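Local structure of protein Niban 2 (Homo sapiens, 7CTP) at residues A211-R216 with T535-V540; H452-K457 with I468-E473. The protein may suppress apoptosis and promote melanoma cell invasion in vitro, and pairs a PH domain with a largely helical body. All coordinates share one frame; numbering follows the deposited sequence.

Interaction 1: residues A211-R216 with T535-V540; sequences AIRMYR and TYEEVV
R213 leaves its helix with CG anti to the backbone N (chi1 -180°), runs straight, then bends at chi3 (48°), which brings the guanidinium up to the carboxylate of E537. E537 reaches across from the other helix with CG anti to its own carbonyl carbon and an extended chain, and the two side chains run antiparallel, meeting near their ends. R213 NH1 gives the main bond, 2.7 Å to E537 OE1 on its syn side, but a bent one, with the two planar groups 54° apart. Two weak bonds add to it: R213 NH1 to E537 OE2 at 3.2 Å, and R213 NH2 to E537 OE1 at 3.1 Å. M214 approaches E537 from the opposite direction and lays SD and CE against E537 OE2, a van der Waals contact of 3.3 Å at SD. These side chains bridge helices 204-218 and 532-555; within 211-216 and 535-540 the nearest CA atoms are those of M214 and E537, 10.6 Å apart. Q217 bonds to both R213 NH1 and E537 OE2, and D210 forms a second salt bridge with R213 NH2. R213 would be expected to favour the ionised form of E537, and nearby E533 to oppose it.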
loop_
_atom_site.group_PDB
_atom_site.type_symbol
_atom_site.label_atom_id
_atom_site.label_comp_id
_atom_site.label_asym_id
_atom_site.label_seq_id
_atom_site.Cartn_x
_atom_site.Cartn_y
_atom_site.Cartn_z
ATOM N N ALA A 211 -13.954 -5.031 3.049
ATOM C CA ALA A 211 -15.174 -4.508 2.443
ATOM C C ALA A 211 -14.930 -4.092 0.998
ATOM O O ALA A 211 -15.803 -4.269 0.138
ATOM C CB ALA A 211 -15.718 -3.328 3.250
ATOM N N ILE A 212 -13.756 -3.508 0.723
ATOM C CA ILE A 212 -13.418 -3.127 -0.647
ATOM C C ILE A 212 -13.407 -4.360 -1.530
ATOM O O ILE A 212 -13.956 -4.362 -2.638
ATOM C CB ILE A 212 -12.061 -2.402 -0.688
ATOM C CG1 ILE A 212 -12.193 -0.969 -0.149
ATOM C CG2 ILE A 212 -11.502 -2.397 -2.120
ATOM C CD1 ILE A 212 -12.835 0.013 -1.151
ATOM N N ARG A 213 -12.774 -5.431 -1.044
ATOM C CA ARG A 213 -12.671 -6.647 -1.840
ATOM C C ARG A 213 -14.044 -7.263 -2.075
ATOM O O ARG A 213 -14.353 -7.693 -3.194
ATOM C CB ARG A 213 -11.739 -7.649 -1.159
ATOM C CG ARG A 213 -11.575 -8.952 -1.947
ATOM C CD ARG A 213 -10.608 -9.913 -1.264
ATOM N NE ARG A 213 -10.893 -10.067 0.163
ATOM C CZ ARG A 213 -11.879 -10.802 0.668
ATOM N NH1 ARG A 213 -12.699 -11.468 -0.132
ATOM N NH2 ARG A 213 -12.039 -10.873 1.985
ATOM N N MET A 214 -14.895 -7.292 -1.038
ATOM C CA MET A 214 -16.222 -7.887 -1.192
ATOM C C MET A 214 -17.100 -7.081 -2.130
ATOM O O MET A 214 -17.892 -7.656 -2.887
ATOM C CB MET A 214 -16.933 -8.042 0.159
ATOM C CG MET A 214 -16.167 -8.743 1.252
ATOM S SD MET A 214 -15.932 -10.498 0.954
ATOM C CE MET A 214 -17.234 -10.876 -0.203
ATOM N N TYR A 215 -17.010 -5.751 -2.062
ATOM C CA TYR A 215 -17.731 -4.923 -3.019
ATOM C C TYR A 215 -17.277 -5.219 -4.444
ATOM O O TYR A 215 -18.104 -5.422 -5.343
ATOM C CB TYR A 215 -17.556 -3.435 -2.697
ATOM C CG TYR A 215 -18.239 -2.536 -3.718
ATOM C CD1 TYR A 215 -17.601 -2.180 -4.902
ATOM C CD2 TYR A 215 -19.536 -2.087 -3.518
ATOM C CE1 TYR A 215 -18.221 -1.396 -5.845
ATOM C CE2 TYR A 215 -20.166 -1.285 -4.469
ATOM C CZ TYR A 215 -19.505 -0.956 -5.628
ATOM O OH TYR A 215 -20.126 -0.162 -6.580
ATOM N N ARG A 216 -15.961 -5.246 -4.670
ATOM C CA ARG A 216 -15.451 -5.517 -6.010
ATOM C C ARG A 216 -15.863 -6.909 -6.486
ATOM O O ARG A 216 -16.250 -7.081 -7.647
ATOM C CB ARG A 216 -13.931 -5.322 -6.039
ATOM C CG ARG A 216 -13.548 -3.830 -5.965
ATOM C CD ARG A 216 -12.071 -3.521 -6.202
ATOM N NE ARG A 216 -11.722 -3.380 -7.622
ATOM C CZ ARG A 216 -10.994 -4.277 -8.276
ATOM N NH1 ARG A 216 -10.696 -4.108 -9.555
ATOM N NH2 ARG A 216 -10.550 -5.347 -7.628
ATOM N N THR A 535 -17.372 -16.723 6.240
ATOM C CA THR A 535 -17.186 -18.103 6.670
ATOM C C THR A 535 -16.869 -18.996 5.475
ATOM O O THR A 535 -15.940 -19.816 5.519
ATOM C CB THR A 535 -18.434 -18.585 7.402
ATOM O OG1 THR A 535 -18.695 -17.714 8.517
ATOM C CG2 THR A 535 -18.235 -20.010 7.915
ATOM N N TYR A 536 -17.615 -18.818 4.386
ATOM C CA TYR A 536 -17.331 -19.529 3.142
ATOM C C TYR A 536 -15.907 -19.265 2.661
ATOM O O TYR A 536 -15.180 -20.194 2.287
ATOM C CB TYR A 536 -18.356 -19.116 2.087
ATOM C CG TYR A 536 -17.956 -19.417 0.652
ATOM C CD1 TYR A 536 -17.867 -20.728 0.195
ATOM C CD2 TYR A 536 -17.709 -18.389 -0.250
ATOM C CE1 TYR A 536 -17.523 -21.006 -1.120
ATOM C CE2 TYR A 536 -17.366 -18.657 -1.570
ATOM C CZ TYR A 536 -17.275 -19.967 -1.996
ATOM O OH TYR A 536 -16.935 -20.230 -3.308
ATOM N N GLU A 537 -15.480 -18.000 2.675
ATOM C CA GLU A 537 -14.129 -17.690 2.220
ATOM C C GLU A 537 -13.076 -18.312 3.130
ATOM O O GLU A 537 -12.002 -18.708 2.660
ATOM C CB GLU A 537 -13.938 -16.177 2.110
ATOM C CG GLU A 537 -14.795 -15.558 1.016
ATOM C CD GLU A 537 -14.454 -14.112 0.730
ATOM O OE1 GLU A 537 -13.485 -13.587 1.325
ATOM O OE2 GLU A 537 -15.159 -13.508 -0.111
ATOM N N GLU A 538 -13.362 -18.420 4.433
ATOM C CA GLU A 538 -12.439 -19.109 5.334
ATOM C C GLU A 538 -12.376 -20.601 5.020
ATOM O O GLU A 538 -11.309 -21.217 5.131
ATOM C CB GLU A 538 -12.849 -18.896 6.798
ATOM C CG GLU A 538 -12.649 -17.473 7.313
ATOM C CD GLU A 538 -13.092 -17.302 8.763
ATOM O OE1 GLU A 538 -13.524 -16.187 9.138
ATOM O OE2 GLU A 538 -13.010 -18.287 9.526
ATOM N N VAL A 539 -13.507 -21.200 4.639
ATOM C CA VAL A 539 -13.507 -22.605 4.230
ATOM C C VAL A 539 -12.618 -22.797 3.005
ATOM O O VAL A 539 -11.797 -23.720 2.942
ATOM C CB VAL A 539 -14.943 -23.093 3.969
ATOM C CG1 VAL A 539 -14.932 -24.420 3.188
ATOM C CG2 VAL A 539 -15.687 -23.266 5.291
ATOM N N VAL A 540 -12.746 -21.899 2.028
ATOM C CA VAL A 540 -11.915 -21.979 0.827
ATOM C C VAL A 540 -10.444 -21.775 1.176
ATOM O O VAL A 540 -9.560 -22.472 0.656
ATOM C CB VAL A 540 -12.390 -20.956 -0.218
ATOM C CG1 VAL A 540 -11.435 -20.939 -1.409
ATOM C CG2 VAL A 540 -13.805 -21.286 -0.659
#

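Interaction 2: residues H452-K457 with I468-E473; sequences HQELGK and IQRVLE
Charge and apolar packing divide this contact between E454, near the end of helix 422-455, and two successive residues of helix 464-511, R470 and V471. The ionic part is a salt bridge from R470 NH1 to E454 OE1. Its modelled N-to-O distance of 2.3 Å is too short to take at face value, so the pairing is plausible but its exact geometry is doubtful. R470 comes in nearly perpendicular to E454, with carboxylate and guanidinium planes 50° apart. E454 arrives with CG anti to its backbone N (chi1 -172°) and then turns at chi2 (81°), which carries the carboxylate toward R470. From the loop that follows the helix, K457 NZ makes a long salt bridge of 3.9 Å to E454 OE2, so the carboxylate stands between an arginine and a lysine.

The apolar part lies closer to the backbones. V471 CG2 rests 3.9 Å from E454 CB and also touches CG, so the aliphatic base of the glutamate packs on the valine while its charged end goes on to R470. V471 continues this packing onto L450 and F447, one and two turns back from E454 along helix 422-455. The helices are near each other here, 7.8 Å between the CA atoms of E454 and V471, and the short connection between them makes this a helical hairpin. K466 NZ also lies close to R470 NH2, making this a mostly basic patch, in which the carboxylate of E454 would be expected to stay ionised and to ease the repulsion among its positive neighbours.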
loop_
_atom_site.group_PDB
_atom_site.type_symbol
_atom_site.label_atom_id
_atom_site.label_comp_id
_atom_site.label_asym_id
_atom_site.label_seq_id
_atom_site.Cartn_x
_atom_site.Cartn_y
_atom_site.Cartn_z
ATOM N N HIS A 452 22.952 2.492 23.988
ATOM C CA HIS A 452 22.835 3.385 25.137
ATOM C C HIS A 452 22.848 2.592 26.439
ATOM O O HIS A 452 23.511 2.984 27.406
ATOM C CB HIS A 452 21.565 4.229 25.009
ATOM C CG HIS A 452 21.395 5.259 26.084
ATOM N ND1 HIS A 452 20.504 5.110 27.128
ATOM C CD2 HIS A 452 21.991 6.462 26.269
ATOM C CE1 HIS A 452 20.562 6.173 27.911
ATOM N NE2 HIS A 452 21.458 7.008 27.413
ATOM N N GLN A 453 22.142 1.457 26.469
ATOM C CA GLN A 453 22.187 0.565 27.626
ATOM C C GLN A 453 23.613 0.117 27.911
ATOM O O GLN A 453 24.093 0.200 29.049
ATOM C CB GLN A 453 21.311 -0.662 27.383
ATOM C CG GLN A 453 19.827 -0.413 27.257
ATOM C CD GLN A 453 19.068 -1.692 26.972
ATOM O OE1 GLN A 453 19.665 -2.766 26.884
ATOM N NE2 GLN A 453 17.749 -1.589 26.831
ATOM N N GLU A 454 24.297 -0.386 26.881
ATOM C CA GLU A 454 25.653 -0.895 27.049
ATOM C C GLU A 454 26.592 0.187 27.553
ATOM O O GLU A 454 27.485 -0.082 28.368
ATOM C CB GLU A 454 26.157 -1.462 25.723
ATOM C CG GLU A 454 27.474 -2.200 25.813
ATOM C CD GLU A 454 27.311 -3.617 26.311
ATOM O OE1 GLU A 454 28.313 -4.360 26.288
ATOM O OE2 GLU A 454 26.186 -3.989 26.715
ATOM N N LEU A 455 26.394 1.422 27.093
ATOM C CA LEU A 455 27.290 2.514 27.446
ATOM C C LEU A 455 27.133 2.964 28.889
ATOM O O LEU A 455 27.998 3.685 29.392
ATOM C CB LEU A 455 27.048 3.696 26.521
ATOM C CG LEU A 455 27.526 3.471 25.101
ATOM C CD1 LEU A 455 27.542 4.796 24.426
ATOM C CD2 LEU A 455 28.898 2.839 25.108
ATOM N N GLY A 456 26.044 2.578 29.556
ATOM C CA GLY A 456 25.949 2.816 30.985
ATOM C C GLY A 456 26.995 2.063 31.776
ATOM O O GLY A 456 27.183 2.340 32.965
ATOM N N LYS A 457 27.686 1.115 31.136
ATOM C CA LYS A 457 28.803 0.430 31.776
ATOM C C LYS A 457 29.999 1.362 31.947
ATOM O O LYS A 457 30.705 1.291 32.959
ATOM C CB LYS A 457 29.190 -0.805 30.961
ATOM C CG LYS A 457 28.505 -2.104 31.388
ATOM C CD LYS A 457 27.068 -2.173 30.882
ATOM C CE LYS A 457 26.385 -3.453 31.350
ATOM N NZ LYS A 457 26.803 -4.646 30.554
ATOM N N ILE A 468 30.470 -1.574 20.711
ATOM C CA ILE A 468 29.741 -1.293 19.474
ATOM C C ILE A 468 29.627 -2.556 18.626
ATOM O O ILE A 468 28.534 -2.939 18.194
ATOM C CB ILE A 468 30.409 -0.149 18.691
ATOM C CG1 ILE A 468 29.990 1.211 19.260
ATOM C CG2 ILE A 468 30.030 -0.224 17.217
ATOM C CD1 ILE A 468 30.624 2.391 18.563
ATOM N N GLN A 469 30.754 -3.240 18.403
ATOM C CA GLN A 469 30.712 -4.441 17.577
ATOM C C GLN A 469 29.934 -5.566 18.252
ATOM O O GLN A 469 29.337 -6.395 17.561
ATOM C CB GLN A 469 32.128 -4.896 17.208
ATOM C CG GLN A 469 32.734 -4.117 16.033
ATOM C CD GLN A 469 34.179 -4.493 15.729
ATOM O OE1 GLN A 469 34.859 -3.808 14.960
ATOM N NE2 GLN A 469 34.650 -5.590 16.319
ATOM N N ARG A 470 29.900 -5.601 19.588
ATOM C CA ARG A 470 29.112 -6.630 20.264
ATOM C C ARG A 470 27.627 -6.312 20.219
ATOM O O ARG A 470 26.801 -7.216 20.055
ATOM C CB ARG A 470 29.557 -6.801 21.718
ATOM C CG ARG A 470 30.493 -7.977 21.945
ATOM C CD ARG A 470 31.200 -7.857 23.287
ATOM N NE ARG A 470 30.276 -7.648 24.402
ATOM C CZ ARG A 470 30.200 -6.532 25.123
ATOM N NH1 ARG A 470 29.333 -6.446 26.124
ATOM N NH2 ARG A 470 30.970 -5.494 24.835
ATOM N N VAL A 471 27.271 -5.038 20.394
ATOM C CA VAL A 471 25.880 -4.630 20.229
ATOM C C VAL A 471 25.427 -4.877 18.795
ATOM O O VAL A 471 24.304 -5.340 18.550
ATOM C CB VAL A 471 25.713 -3.155 20.635
ATOM C CG1 VAL A 471 24.345 -2.627 20.203
ATOM C CG2 VAL A 471 25.906 -2.994 22.138
ATOM N N LEU A 472 26.301 -4.583 17.827
ATOM C CA LEU A 472 25.979 -4.819 16.423
ATOM C C LEU A 472 25.722 -6.297 16.166
ATOM O O LEU A 472 24.744 -6.665 15.507
ATOM C CB LEU A 472 27.107 -4.290 15.531
ATOM C CG LEU A 472 27.076 -4.657 14.047
ATOM C CD1 LEU A 472 25.851 -4.042 13.363
ATOM C CD2 LEU A 472 28.343 -4.221 13.340
ATOM N N GLU A 473 26.580 -7.166 16.707
ATOM C CA GLU A 473 26.394 -8.599 16.502
ATOM C C GLU A 473 25.090 -9.084 17.132
ATOM O O GLU A 473 24.428 -9.979 16.591
ATOM C CB GLU A 473 27.596 -9.366 17.057
ATOM C CG GLU A 473 27.867 -10.712 16.390
ATOM C CD GLU A 473 28.112 -10.610 14.887
ATOM O OE1 GLU A 473 28.814 -9.675 14.442
ATOM O OE2 GLU A 473 27.592 -11.480 14.151
#

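How the interactions relate
Interactions 1 and 2 do not touch: their centres lie 48 Å apart and their nearest atoms about 39 Å. Helix 464-511 relates them, since residues 468-473 sit near its start, while L504, close to its other end, packs against both Y536 and E537 of segment 535-540. Helix 532-555 is the next helix in the chain. Interaction 1 joins parts 319 residues apart, its centre about 19 Å from the centre of the chain, and is buried; interaction 2 closes a turn between neighbouring helices, its centre about 36 Å from that of the chain, and is only partly buried. Both pair an arginine with a glutamate, one inside the helical body and the other at its periphery.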